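Local atomic coordinates of superoxide dismutase (Anaplasma phagocytophilum, PDB entry 3JS4), a protein that probably destroys toxic superoxide radicals, converting them into oxygen and hydrogen peroxide by cyclic reduction and oxidation of a bound iron ion. Residues E24-L28 / Y46-K51; T139-Q145 / R200-I204. All blocks are in the same frame, centred on the assembly; numbering follows the deposited sequence.

Contact 1. Residues E24-L28 / Y46-K51; sequences ELSDL and YNGHHK
The extended chain around Leu-25 runs past one side of helix 39-60, Leu-25 CA lying 5.9 Å from Lys-51 CA, where the helix widens into a pi-type turn marked by the bond from Lys-51 N to Tyr-46 O. Leu-25 is the side chain that enters the groove between the two rings of this turn, with CG anti to the backbone N (chi1 -180°). Its CD1 sits squarely over the imidazole face of His-50, 3.4 Å from the ring centroid, a close CH-pi contact, and also reaches Tyr-46 CE1 at 3.6 Å. CD2 lies over one face of Tyr-46, displaced toward the rim, and also brushes Lys-51 CB at 4.1 Å. The other face of the phenol is covered by Leu-28, whose CG stands almost over the ring centre, 3.8 Å from the centroid, while CD2 reaches CD1 of the ring. Two leucines thus cover the tyrosine ring on opposite faces, each through CH-pi contacts. At the ring edge Tyr-46 OH donates to Ser-26 O over 2.7 Å; it approaches from above the carbonyl plane with a bent C=O...O angle of 115°. This bond ties the phenol end to the backbone between its two leucine covers and restrains the ring. Helix 89-106 packs against the same residues: Trp-105 NE1 donates a hydrogen bond to His-50 ND1, its ring meets Tyr-46 edge-to-face and touches Leu-28, and the His-50 ring also meets that of the iron ligand His-101. The N-terminal loop therefore covers helix 39-60 on the flank of the alpha-hairpin domain, with His-50 in the shell behind the metal ligands.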
ATOM      1  N   GLU A  24       1.145  -3.908 -17.137  1.00 12.29           N
ATOM      2  CA  GLU A  24       1.989  -2.750 -17.381  1.00 12.56           C
ATOM      3  C   GLU A  24       2.325  -2.057 -16.081  1.00 11.93           C
ATOM      4  O   GLU A  24       1.588  -2.163 -15.095  1.00 11.79           O
ATOM      5  CB  GLU A  24       1.327  -1.748 -18.347  1.00 12.79           C
ATOM      6  CG  GLU A  24       1.082  -2.330 -19.757  1.00 16.50           C
ATOM      7  CD  GLU A  24       0.623  -1.279 -20.776  1.00 21.46           C
ATOM      8  OE1 GLU A  24       0.134  -0.201 -20.356  1.00 23.81           O
ATOM      9  OE2 GLU A  24       0.750  -1.540 -21.996  1.00 22.28           O
ATOM     10  N   LEU A  25       3.446  -1.354 -16.090  1.00 11.41           N
ATOM     11  CA  LEU A  25       3.800  -0.489 -14.982  1.00 11.75           C
ATOM     12  C   LEU A  25       3.019   0.834 -15.129  1.00 11.57           C
ATOM     13  O   LEU A  25       3.264   1.606 -16.041  1.00 10.67           O
ATOM     14  CB  LEU A  25       5.324  -0.277 -14.927  1.00 11.15           C
ATOM     15  CG  LEU A  25       5.897   0.608 -13.808  1.00 11.84           C
ATOM     16  CD1 LEU A  25       5.821  -0.080 -12.427  1.00 10.36           C
ATOM     17  CD2 LEU A  25       7.349   1.011 -14.146  1.00  9.95           C
ATOM     18  N   SER A  26       2.066   1.069 -14.231  1.00 11.40           N
ATOM     19  CA  SER A  26       1.214   2.277 -14.292  1.00 11.64           C
ATOM     20  C   SER A  26       1.978   3.519 -13.869  1.00 10.74           C
ATOM     21  O   SER A  26       2.772   3.463 -12.928  1.00 10.03           O
ATOM     22  CB  SER A  26      -0.015   2.116 -13.394  1.00 11.61           C
ATOM     23  OG  SER A  26      -0.877   1.148 -13.965  1.00 13.91           O
ATOM     24  N   ASP A  27       1.722   4.631 -14.556  1.00 10.52           N
ATOM     25  CA  ASP A  27       2.394   5.901 -14.285  1.00 10.47           C
ATOM     26  C   ASP A  27       2.240   6.316 -12.833  1.00 10.33           C
ATOM     27  O   ASP A  27       1.174   6.135 -12.244  1.00  9.66           O
ATOM     28  CB  ASP A  27       1.795   7.025 -15.132  1.00 11.29           C
ATOM     29  CG  ASP A  27       2.067   6.860 -16.611  1.00 12.68           C
ATOM     30  OD1 ASP A  27       2.919   6.034 -17.003  1.00 13.81           O
ATOM     31  OD2 ASP A  27       1.412   7.581 -17.377  1.00 16.43           O
ATOM     32  N   LEU A  28       3.295   6.893 -12.276  1.00 10.07           N
ATOM     33  CA  LEU A  28       3.186   7.598 -10.990  1.00 10.75           C
ATOM     34  C   LEU A  28       2.207   8.779 -11.053  1.00 10.81           C
ATOM     35  O   LEU A  28       2.080   9.412 -12.095  1.00  9.97           O
ATOM     36  CB  LEU A  28       4.553   8.128 -10.567  1.00 10.23           C
ATOM     37  CG  LEU A  28       5.595   7.101 -10.133  1.00 11.36           C
ATOM     38  CD1 LEU A  28       6.880   7.836  -9.725  1.00 10.93           C
ATOM     39  CD2 LEU A  28       5.071   6.214  -8.956  1.00 10.53           C
ATOM     40  N   TYR A  46      10.638   2.020  -8.010  1.00  8.37           N
ATOM     41  CA  TYR A  46       9.619   2.016  -9.065  1.00  7.96           C
ATOM     42  C   TYR A  46      10.084   1.334 -10.356  1.00  8.11           C
ATOM     43  O   TYR A  46       9.446   0.389 -10.799  1.00  8.10           O
ATOM     44  CB  TYR A  46       9.167   3.456  -9.346  1.00  7.75           C
ATOM     45  CG  TYR A  46       8.125   3.632 -10.443  1.00  8.08           C
ATOM     46  CD1 TYR A  46       6.821   3.119 -10.309  1.00  7.56           C
ATOM     47  CD2 TYR A  46       8.426   4.370 -11.588  1.00  8.96           C
ATOM     48  CE1 TYR A  46       5.852   3.341 -11.332  1.00 10.35           C
ATOM     49  CE2 TYR A  46       7.472   4.583 -12.603  1.00  9.87           C
ATOM     50  CZ  TYR A  46       6.197   4.059 -12.467  1.00  9.31           C
ATOM     51  OH  TYR A  46       5.284   4.280 -13.481  1.00 10.65           O
ATOM     52  N   ASN A  47      11.181   1.813 -10.948  1.00  7.75           N
ATOM     53  CA  ASN A  47      11.692   1.241 -12.207  1.00  8.64           C
ATOM     54  C   ASN A  47      12.506  -0.041 -12.003  1.00  8.83           C
ATOM     55  O   ASN A  47      12.831  -0.732 -12.970  1.00  9.16           O
ATOM     56  CB  ASN A  47      12.500   2.272 -13.019  1.00  7.75           C
ATOM     57  CG  ASN A  47      11.667   3.469 -13.430  1.00  9.39           C
ATOM     58  OD1 ASN A  47      10.609   3.331 -14.060  1.00 10.16           O
ATOM     59  ND2 ASN A  47      12.127   4.662 -13.062  1.00  9.80           N
ATOM     60  N   GLY A  48      12.842  -0.333 -10.752  1.00  8.83           N
ATOM     61  CA  GLY A  48      13.543  -1.569 -10.390  1.00  8.81           C
ATOM     62  C   GLY A  48      12.551  -2.602  -9.857  1.00  8.31           C
ATOM     63  O   GLY A  48      12.223  -3.565 -10.553  1.00  7.35           O
ATOM     64  N   HIS A  49      12.115  -2.432  -8.605  1.00  8.43           N
ATOM     65  CA  HIS A  49      11.266  -3.459  -7.940  1.00  8.12           C
ATOM     66  C   HIS A  49       9.877  -3.581  -8.570  1.00  8.31           C
ATOM     67  O   HIS A  49       9.462  -4.669  -8.940  1.00  8.50           O
ATOM     68  CB  HIS A  49      11.124  -3.180  -6.438  1.00  8.37           C
ATOM     69  CG  HIS A  49      12.407  -3.287  -5.672  1.00  7.39           C
ATOM     70  ND1 HIS A  49      12.773  -4.430  -4.991  1.00  5.45           N
ATOM     71  CD2 HIS A  49      13.413  -2.399  -5.494  1.00  5.32           C
ATOM     72  CE1 HIS A  49      13.931  -4.232  -4.393  1.00  6.63           C
ATOM     73  NE2 HIS A  49      14.349  -3.012  -4.689  1.00  8.62           N
ATOM     74  N   HIS A  50       9.163  -2.464  -8.689  1.00  7.76           N
ATOM     75  CA  HIS A  50       7.786  -2.493  -9.196  1.00  7.96           C
ATOM     76  C   HIS A  50       7.750  -2.972 -10.663  1.00  8.32           C
ATOM     77  O   HIS A  50       6.946  -3.854 -11.021  1.00  8.38           O
ATOM     78  CB  HIS A  50       7.171  -1.100  -9.045  1.00  8.27           C
ATOM     79  CG  HIS A  50       5.686  -1.040  -9.233  1.00  9.03           C
ATOM     80  ND1 HIS A  50       4.973   0.128  -9.055  1.00  8.51           N
ATOM     81  CD2 HIS A  50       4.786  -1.975  -9.628  1.00  9.69           C
ATOM     82  CE1 HIS A  50       3.695  -0.095  -9.308  1.00  8.71           C
ATOM     83  NE2 HIS A  50       3.555  -1.362  -9.656  1.00 10.31           N
ATOM     84  N   LYS A  51       8.633  -2.411 -11.501  1.00  8.54           N
ATOM     85  CA  LYS A  51       8.753  -2.861 -12.898  1.00  8.89           C
ATOM     86  C   LYS A  51       9.024  -4.388 -12.989  1.00  8.91           C
ATOM     87  O   LYS A  51       8.458  -5.086 -13.859  1.00  8.41           O
ATOM     88  CB  LYS A  51       9.875  -2.120 -13.613  1.00  8.90           C
ATOM     89  CG  LYS A  51       9.892  -2.380 -15.122  1.00  9.83           C
ATOM     90  CD  LYS A  51      11.273  -2.412 -15.693  1.00 13.52           C
ATOM     91  CE  LYS A  51      11.218  -2.576 -17.228  1.00 15.00           C
ATOM     92  NZ  LYS A  51      10.718  -3.914 -17.628  1.00 13.63           N
TER

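Contact 2. Residues T139-Q145 / R200-I204; sequences TTSGLGQ and RKKYI
An extended start and a late bend shape Arg-200: its CG is anti to the backbone N, and the turn at chi3 (-69°) swings the guanidinium to the C-terminal end of helix 131-144. There NH1 alone makes both bonds, to Gly-142 O at 2.9 Å and to Gln-145 O at 2.8 Å. Both oxygens lie in the guanidinium plane; Gly-142 O is met nearly head-on, with a C=O...N angle of 167°, whereas the donor is somewhat tilted from the carbonyl plane of Gln-145. The positive charge would be favourably placed beside carbonyls at and just beyond the helix end. NE and NH2 have further partners in Tyr-192 OH and Gly-147 O, so the whole group is gripped.

One turn on, Ile-204 points its CD1 between Gly-142 CA, 3.8 Å away, and Leu-143 CD2, 3.7 Å away. The lack of a side chain at Gly-142 lets this methyl lie directly against the backbone. The CG2 branch of Ile-204 packs on Thr-139, and Leu-143 leans its methyls along the base of Lys-201, whose NZ pairs with Asp-205.

The helical segments 139-144 and 200-204 pass at 10.0 Å between axes, with 145° between their directions. This roughly antiparallel, obliquely crossing helix packing, with an arginine hydrogen-bonded to carbonyls at the C-terminal end of helix 131-144, belongs to the mixed alpha/beta C-terminal domain of iron/manganese superoxide dismutases.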
ATOM      1  N   THR A 139       2.665   4.128  13.666  1.00 10.68           N
ATOM      2  CA  THR A 139       4.113   3.975  13.880  1.00 10.66           C
ATOM      3  C   THR A 139       4.423   2.629  14.549  1.00 10.78           C
ATOM      4  O   THR A 139       5.328   1.910  14.126  1.00 10.46           O
ATOM      5  CB  THR A 139       4.704   5.157  14.710  1.00 10.68           C
ATOM      6  OG1 THR A 139       4.437   6.401  14.041  1.00 10.18           O
ATOM      7  CG2 THR A 139       6.215   5.004  14.902  1.00 10.70           C
ATOM      8  N   THR A 140       3.628   2.282  15.564  1.00 10.58           N
ATOM      9  CA  THR A 140       3.768   1.024  16.297  1.00 10.15           C
ATOM     10  C   THR A 140       3.610  -0.154  15.349  1.00 10.02           C
ATOM     11  O   THR A 140       4.322  -1.166  15.451  1.00  9.01           O
ATOM     12  CB  THR A 140       2.703   0.957  17.425  1.00 10.40           C
ATOM     13  OG1 THR A 140       2.966   2.002  18.367  1.00 12.80           O
ATOM     14  CG2 THR A 140       2.703  -0.393  18.161  1.00 10.59           C
ATOM     15  N   SER A 141       2.639  -0.029  14.447  1.00  9.45           N
ATOM     16  CA  SER A 141       2.337  -1.105  13.518  1.00 10.56           C
ATOM     17  C   SER A 141       3.511  -1.297  12.544  1.00 10.15           C
ATOM     18  O   SER A 141       3.909  -2.424  12.250  1.00 10.45           O
ATOM     19  CB  SER A 141       1.031  -0.832  12.785  1.00 10.03           C
ATOM     20  OG  SER A 141       0.803  -1.797  11.771  1.00 12.56           O
ATOM     21  N   GLY A 142       4.096  -0.199  12.092  1.00 10.03           N
ATOM     22  CA  GLY A 142       5.210  -0.303  11.157  1.00 10.14           C
ATOM     23  C   GLY A 142       6.453  -0.916  11.773  1.00 10.41           C
ATOM     24  O   GLY A 142       7.133  -1.702  11.131  1.00 10.73           O
ATOM     25  N   LEU A 143       6.755  -0.553  13.017  1.00 10.32           N
ATOM     26  CA  LEU A 143       7.961  -1.053  13.693  1.00 10.26           C
ATOM     27  C   LEU A 143       7.724  -2.490  14.182  1.00 10.59           C
ATOM     28  O   LEU A 143       8.682  -3.231  14.459  1.00 10.80           O
ATOM     29  CB  LEU A 143       8.371  -0.118  14.848  1.00 10.21           C
ATOM     30  CG  LEU A 143       8.671   1.341  14.482  1.00 10.75           C
ATOM     31  CD1 LEU A 143       8.858   2.259  15.706  1.00 11.39           C
ATOM     32  CD2 LEU A 143       9.890   1.409  13.563  1.00 11.20           C
ATOM     33  N   GLY A 144       6.446  -2.866  14.260  1.00  9.69           N
ATOM     34  CA  GLY A 144       6.019  -4.171  14.745  1.00  9.50           C
ATOM     35  C   GLY A 144       5.993  -5.274  13.692  1.00  8.97           C
ATOM     36  O   GLY A 144       5.973  -6.444  14.040  1.00  7.72           O
ATOM     37  N   GLN A 145       5.990  -4.900  12.406  1.00  8.81           N
ATOM     38  CA  GLN A 145       6.002  -5.881  11.317  1.00  8.08           C
ATOM     39  C   GLN A 145       7.426  -6.378  11.053  1.00  8.08           C
ATOM     40  O   GLN A 145       8.244  -5.693  10.397  1.00  7.76           O
ATOM     41  CB  GLN A 145       5.407  -5.292  10.025  1.00  8.69           C
ATOM     42  CG  GLN A 145       5.258  -6.339   8.890  1.00  8.18           C
ATOM     43  CD  GLN A 145       4.494  -7.595   9.338  1.00  8.45           C
ATOM     44  OE1 GLN A 145       3.344  -7.519   9.793  1.00  8.65           O
ATOM     45  NE2 GLN A 145       5.132  -8.748   9.212  1.00  5.94           N
ATOM     46  N   ARG A 200      14.109   2.446  10.197  1.00  9.31           N
ATOM     47  CA  ARG A 200      12.738   2.379   9.709  1.00  9.81           C
ATOM     48  C   ARG A 200      11.866   3.457  10.364  1.00 10.27           C
ATOM     49  O   ARG A 200      11.023   4.064   9.701  1.00  9.73           O
ATOM     50  CB  ARG A 200      12.124   0.985   9.909  1.00 10.10           C
ATOM     51  CG  ARG A 200      10.724   0.858   9.319  1.00  9.98           C
ATOM     52  CD  ARG A 200      10.058  -0.469   9.630  1.00 10.28           C
ATOM     53  NE  ARG A 200      10.693  -1.588   8.931  1.00 10.61           N
ATOM     54  CZ  ARG A 200      10.261  -2.841   9.007  1.00 10.32           C
ATOM     55  NH1 ARG A 200       9.181  -3.114   9.731  1.00  9.75           N
ATOM     56  NH2 ARG A 200      10.888  -3.811   8.341  1.00  7.53           N
ATOM     57  N   LYS A 201      12.087   3.716  11.650  1.00 10.46           N
ATOM     58  CA  LYS A 201      11.321   4.762  12.334  1.00 11.00           C
ATOM     59  C   LYS A 201      11.471   6.123  11.666  1.00 10.73           C
ATOM     60  O   LYS A 201      10.491   6.841  11.553  1.00 10.37           O
ATOM     61  CB  LYS A 201      11.670   4.885  13.820  1.00 11.95           C
ATOM     62  CG  LYS A 201      10.642   5.760  14.570  1.00 13.72           C
ATOM     63  CD  LYS A 201      10.920   5.878  16.043  1.00 18.44           C
ATOM     64  CE  LYS A 201       9.769   6.618  16.764  1.00 18.81           C
ATOM     65  NZ  LYS A 201       9.586   8.016  16.219  1.00 19.93           N
ATOM     66  N   LYS A 202      12.687   6.477  11.242  1.00  9.80           N
ATOM     67  CA  LYS A 202      12.884   7.757  10.558  1.00 10.14           C
ATOM     68  C   LYS A 202      12.017   7.848   9.317  1.00  8.57           C
ATOM     69  O   LYS A 202      11.369   8.854   9.094  1.00  7.37           O
ATOM     70  CB  LYS A 202      14.355   8.019  10.203  1.00 10.58           C
ATOM     71  CG  LYS A 202      14.810   9.328  10.753  1.00 15.36           C
ATOM     72  CD  LYS A 202      16.181   9.756  10.239  1.00 21.71           C
ATOM     73  CE  LYS A 202      16.301  11.273  10.303  1.00 25.18           C
ATOM     74  NZ  LYS A 202      17.651  11.759   9.867  1.00 27.74           N
ATOM     75  N   TYR A 203      11.992   6.775   8.528  1.00  7.46           N
ATOM     76  CA  TYR A 203      11.128   6.691   7.339  1.00  7.39           C
ATOM     77  C   TYR A 203       9.633   6.745   7.686  1.00  7.10           C
ATOM     78  O   TYR A 203       8.858   7.389   6.982  1.00  6.90           O
ATOM     79  CB  TYR A 203      11.434   5.403   6.551  1.00  7.42           C
ATOM     80  CG  TYR A 203      10.345   4.910   5.610  1.00  6.99           C
ATOM     81  CD1 TYR A 203      10.097   5.550   4.393  1.00  9.14           C
ATOM     82  CD2 TYR A 203       9.641   3.751   5.890  1.00  8.15           C
ATOM     83  CE1 TYR A 203       9.113   5.072   3.511  1.00  9.66           C
ATOM     84  CE2 TYR A 203       8.664   3.272   5.030  1.00 10.28           C
ATOM     85  CZ  TYR A 203       8.414   3.924   3.832  1.00 10.64           C
ATOM     86  OH  TYR A 203       7.448   3.439   2.960  1.00 12.12           O
ATOM     87  N   ILE A 204       9.224   6.059   8.750  1.00  7.00           N
ATOM     88  CA  ILE A 204       7.808   6.113   9.173  1.00  7.83           C
ATOM     89  C   ILE A 204       7.421   7.547   9.603  1.00  7.80           C
ATOM     90  O   ILE A 204       6.332   8.035   9.271  1.00  7.73           O
ATOM     91  CB  ILE A 204       7.475   5.088  10.297  1.00  7.58           C
ATOM     92  CG1 ILE A 204       7.713   3.657   9.799  1.00  8.69           C
ATOM     93  CG2 ILE A 204       5.996   5.223  10.727  1.00  7.39           C
ATOM     94  CD1 ILE A 204       7.667   2.604  10.889  1.00  6.12           C
TER

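Contact 1 joins a loop to helix 39-60 in the alpha-hairpin domain and lies largely at the surface, though His-50 is buried; contact 2 joins helices 131-144 and 200-211 in the C-terminal domain and is partly buried. They share no element, and their centres are about 24 Å apart, with nearest atoms about 12 Å apart. Aliphatic methyls over aromatic faces dominate contact 1, with one phenol bond to a backbone carbonyl; contact 2 combines aliphatic packing with a guanidinium bound to carbonyls at and just after a helix end. Contact 1 comes nearer the metal: the His-50 side chain is about 7 Å from the iron, that of Arg-200 about 11 Å.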